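Local coordinates for protein (beta-tubulin binding post-chaperonin cofactor) (PDB 1QSD), which binds beta-tubulin as a post-chaperonin cofactor and takes part in an early step of the tubulin folding pathway, at the interface of chains A and B. Sequence-based numbering; all coordinates share one arbitrary frame. Chains: chain A/B, Protein (beta-tubulin binding post-chaperonin cofactor).

Contact 1: the interface of chains A and B. Residues chain A 12, 19, 68, 71-72; chain B 50-51, 53-54.
A:Phe72, its CG anti to the carbonyl carbon (chi1 -74°), turns a ring face to B:Lys50, whose chain bends at its third torsion (chi3 60°) to lay the CE methylene over the middle of the ring. B:Lys50 CE stands 3.8 Å from the ring centroid of A:Phe72, a CH-pi contact. The two side chains run past each other in opposite directions. A water ties the end of this lysine back to chain A: it lies 3.0 Å from B:Lys50 NZ and also bonds A:Phe72 O. The tip of the ring presses on the valine, with A:Phe72 CZ 3.6 Å from B:Val54 CG2. At the ring edge, in plane, sits the carboxylate oxygen B:Glu53 OE2, 3.5 Å from A:Phe72 CE1. An alanine in place of A:Phe72 would probably open a gap beside B:Val54 and leave the B:Lys50 chain without the ring face it lies on.

A:Lys68 stretches out alongside B:Glu53 and B:Val54. The ammonium A:Lys68 NZ donates a hydrogen bond of 3.0 Å to the backbone oxygen B:Glu53 O. The donor sits above the carbonyl plane, 58° out of it, and not on a lone pair. Further back, A:Lys68 CD packs on B:Val54 CG2 at 3.6 Å. A:Glu71 brings a like charge near B:Glu53, which the neighbouring A:Lys68 may partly offset. The main elements here are the two copies of helix 45-81, the later part of chain A's against the early part of chain B's. Helix 5-39 of chain A adds A:Ala12 and A:Glu19 at the margin.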
# COMPACT_ATOMS: atom_id res chain seq x y z
N ALA A 12 15.90 8.50 2.85
CA ALA A 12 15.50 7.13 2.57
C ALA A 12 14.68 6.61 3.76
O ALA A 12 13.57 6.10 3.58
CB ALA A 12 16.72 6.26 2.33
N GLU A 19 5.74 6.13 4.84
CA GLU A 19 4.98 5.12 4.08
C GLU A 19 4.22 4.18 5.04
O GLU A 19 3.04 3.88 4.83
CB GLU A 19 5.93 4.32 3.18
CG GLU A 19 5.32 3.06 2.58
CD GLU A 19 6.21 2.38 1.54
OE1 GLU A 19 5.82 1.29 1.05
OE2 GLU A 19 7.28 2.92 1.19
N LYS A 68 12.53 -3.50 6.39
CA LYS A 68 13.25 -2.45 5.67
C LYS A 68 13.49 -1.21 6.48
O LYS A 68 14.49 -0.53 6.29
CB LYS A 68 12.59 -2.13 4.34
CG LYS A 68 12.81 -3.24 3.34
CD LYS A 68 12.29 -2.90 1.99
CE LYS A 68 12.43 -4.08 1.06
NZ LYS A 68 11.79 -3.79 -0.25
N GLU A 71 16.56 -2.20 8.54
CA GLU A 71 17.77 -2.16 7.69
C GLU A 71 18.19 -0.73 7.40
O GLU A 71 19.36 -0.38 7.51
CB GLU A 71 17.51 -2.83 6.32
CG GLU A 71 17.18 -4.30 6.37
CD GLU A 71 16.77 -4.85 5.01
OE1 GLU A 71 16.27 -5.99 4.99
OE2 GLU A 71 16.93 -4.15 3.98
N PHE A 72 17.23 0.10 6.99
CA PHE A 72 17.55 1.48 6.69
C PHE A 72 18.03 2.20 7.94
O PHE A 72 18.93 3.06 7.88
CB PHE A 72 16.35 2.18 6.08
CG PHE A 72 16.08 1.79 4.65
CD1 PHE A 72 16.35 0.49 4.20
CD2 PHE A 72 15.51 2.70 3.76
CE1 PHE A 72 16.06 0.11 2.89
CE2 PHE A 72 15.21 2.33 2.45
CZ PHE A 72 15.48 1.03 2.01
N LYS B 50 19.10 0.06 -2.36
CA LYS B 50 18.13 0.11 -1.26
C LYS B 50 16.76 0.59 -1.77
O LYS B 50 15.73 0.04 -1.42
CB LYS B 50 18.60 1.07 -0.16
CG LYS B 50 19.65 0.49 0.75
CD LYS B 50 20.31 1.60 1.59
CE LYS B 50 19.32 2.32 2.46
NZ LYS B 50 19.98 3.20 3.45
N GLN B 51 16.79 1.62 -2.61
CA GLN B 51 15.58 2.19 -3.19
C GLN B 51 14.94 1.33 -4.27
O GLN B 51 13.72 1.30 -4.41
CB GLN B 51 15.89 3.56 -3.78
CG GLN B 51 14.86 4.59 -3.44
CD GLN B 51 14.96 5.05 -2.01
OE1 GLN B 51 14.93 6.25 -1.76
NE2 GLN B 51 15.11 4.13 -1.07
N GLU B 53 15.12 -1.97 -4.50
CA GLU B 53 14.55 -3.12 -3.81
C GLU B 53 13.20 -2.73 -3.18
O GLU B 53 12.27 -3.53 -3.17
CB GLU B 53 15.57 -3.62 -2.78
CG GLU B 53 15.10 -3.51 -1.34
CD GLU B 53 16.22 -3.26 -0.33
OE1 GLU B 53 17.02 -4.18 -0.07
OE2 GLU B 53 16.29 -2.13 0.21
N VAL B 54 13.07 -1.50 -2.68
CA VAL B 54 11.80 -1.05 -2.11
C VAL B 54 10.75 -0.93 -3.22
O VAL B 54 9.60 -1.35 -3.03
CB VAL B 54 11.91 0.29 -1.33
CG1 VAL B 54 10.53 0.85 -1.01
CG2 VAL B 54 12.65 0.09 -0.05
O HOH W 1 18.67 4.90 5.54

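Contact 2: the interface of chains A and B. Residues chain A 37, 43-44, 47, 50; chain B 5, 8-9, 12, 75.
The start of helix 45-81 of chain A, with A:Val43 and A:Asp44 of the preceding loop and A:Leu37 near the end of helix 5-39, meets the first turns of helix 5-39 of chain B. B:Asp75 of helix 45-81 of chain B joins at one side. The polar part is a chain of alternating charges. B:Lys9 NZ makes a salt bridge of 2.8 Å to A:Asp47 OD2, on the syn lone pair of that carboxylate oxygen. The lysine is extended until its last torsion (chi4 -60°), where its ammonium group turns aside. The same ammonium bonds B:Asp75 within its own chain, B:Lys9 NZ to B:Asp75 OD1 at 2.9 Å, again on a syn lone pair. A:Lys50 reaches that oxygen from the anti side, 20° out of the carboxylate plane, with A:Lys50 NZ 2.6 Å from B:Asp75 OD1. Two ammonium groups, one from each chain, therefore grip one oxygen. Their charges would probably stabilise B:Asp75 as an anion. A water adds a second link between A:Lys50 and chain B, at 2.7 Å from A:Lys50 NZ and 2.9 Å from B:Lys9 O.

B:Ile8 carries the apolar side of the patch. B:Ile8 CD1 touches A:Val43 CG2 at 3.8 Å, and A:Leu37 lies beside this methyl group. The B:Ile8 CG2 branch lies 3.8 Å from A:Asp47 CB, so the aspartate has a methyl group against its stem and an ammonium group at its tip. B:Gln5 crosses A:Asp47 at about a right angle, the amide and carboxylate planes 80° apart. The patch joins an apolar contact to a charge network and so likely holds the end of one subunit against the other in this two-chain assembly.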
# COMPACT_ATOMS: atom_id res chain seq x y z
N LEU A 37 -19.30 -5.68 8.73
CA LEU A 37 -19.90 -6.84 8.07
C LEU A 37 -19.95 -8.07 8.98
O LEU A 37 -20.79 -8.96 8.80
CB LEU A 37 -19.13 -7.22 6.82
CG LEU A 37 -19.14 -6.22 5.69
CD1 LEU A 37 -18.36 -6.77 4.52
CD2 LEU A 37 -20.56 -5.95 5.31
N VAL A 43 -25.45 -10.86 6.76
CA VAL A 43 -24.47 -10.90 5.67
C VAL A 43 -23.99 -12.28 5.23
O VAL A 43 -23.59 -13.14 6.03
CB VAL A 43 -23.26 -9.97 5.94
CG1 VAL A 43 -22.21 -10.12 4.87
CG2 VAL A 43 -23.72 -8.52 6.01
N ASP A 44 -24.02 -12.47 3.92
CA ASP A 44 -23.62 -13.71 3.27
C ASP A 44 -22.14 -14.01 3.52
O ASP A 44 -21.28 -13.19 3.24
CB ASP A 44 -23.88 -13.57 1.77
CG ASP A 44 -23.45 -14.81 0.99
OD1 ASP A 44 -22.41 -14.76 0.32
OD2 ASP A 44 -24.15 -15.84 1.08
N ASP A 47 -19.58 -12.68 1.04
CA ASP A 47 -19.27 -11.25 0.97
C ASP A 47 -18.33 -10.85 2.08
O ASP A 47 -17.46 -9.99 1.90
CB ASP A 47 -20.53 -10.40 1.03
CG ASP A 47 -21.39 -10.54 -0.21
OD1 ASP A 47 -22.64 -10.63 -0.08
OD2 ASP A 47 -20.82 -10.56 -1.31
N LYS A 50 -14.80 -12.11 1.12
CA LYS A 50 -14.13 -11.27 0.11
C LYS A 50 -13.34 -10.17 0.81
O LYS A 50 -12.17 -9.95 0.52
CB LYS A 50 -15.16 -10.65 -0.84
CG LYS A 50 -15.71 -11.62 -1.85
CD LYS A 50 -16.97 -11.08 -2.55
CE LYS A 50 -16.68 -9.83 -3.34
NZ LYS A 50 -17.83 -9.41 -4.14
N GLN B 5 -27.56 -6.86 -0.38
CA GLN B 5 -26.45 -7.61 -0.96
C GLN B 5 -25.84 -6.85 -2.15
O GLN B 5 -24.62 -6.77 -2.26
CB GLN B 5 -26.89 -9.02 -1.36
CG GLN B 5 -25.73 -9.95 -1.57
CD GLN B 5 -26.12 -11.38 -1.81
OE1 GLN B 5 -25.27 -12.28 -1.79
NE2 GLN B 5 -27.40 -11.62 -2.05
N ILE B 8 -23.54 -4.16 -0.97
CA ILE B 8 -22.31 -4.71 -0.43
C ILE B 8 -21.36 -5.06 -1.58
O ILE B 8 -20.17 -4.71 -1.54
CB ILE B 8 -22.60 -5.95 0.50
CG1 ILE B 8 -23.33 -5.51 1.78
CG2 ILE B 8 -21.30 -6.64 0.96
CD1 ILE B 8 -23.77 -6.68 2.64
N LYS B 9 -21.88 -5.74 -2.60
CA LYS B 9 -21.04 -6.13 -3.75
C LYS B 9 -20.53 -4.92 -4.52
O LYS B 9 -19.40 -4.93 -4.97
CB LYS B 9 -21.79 -7.08 -4.68
CG LYS B 9 -22.02 -8.45 -4.09
CD LYS B 9 -22.59 -9.41 -5.09
CE LYS B 9 -22.99 -10.71 -4.41
NZ LYS B 9 -21.84 -11.38 -3.77
N ALA B 12 -17.80 -3.24 -2.33
CA ALA B 12 -16.61 -4.06 -2.26
C ALA B 12 -15.72 -3.73 -3.46
O ALA B 12 -14.54 -3.51 -3.30
CB ALA B 12 -16.97 -5.51 -2.26
N ASP B 75 -17.99 -11.23 -9.84
CA ASP B 75 -18.98 -11.54 -8.84
C ASP B 75 -20.16 -10.60 -9.05
O ASP B 75 -21.31 -11.03 -9.14
CB ASP B 75 -18.39 -11.36 -7.43
CG ASP B 75 -19.38 -11.73 -6.34
OD1 ASP B 75 -19.49 -10.97 -5.35
OD2 ASP B 75 -20.07 -12.78 -6.50
O HOH W 2 -17.90 -7.23 -5.70

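The centres of the C-alpha atoms of contact 1 and contact 2 are about 36 Å apart, towards opposite ends of the elongated pair of chains. Helices 5-39 and 45-81 of both chains supply residues to each, apart from helix 5-39 of chain B at contact 1. Positions 12 and 50 appear in both, with the chains exchanged: A:Ala12 and B:Lys50 in contact 1, B:Ala12 and A:Lys50 in contact 2. The interface is two-fold symmetric, so each contact has its twin near the other end. Apolar and charged contacts thus recur at both ends. This would probably resist splaying of the two chains, although the structure alone does not show that the dimer forms in the cell.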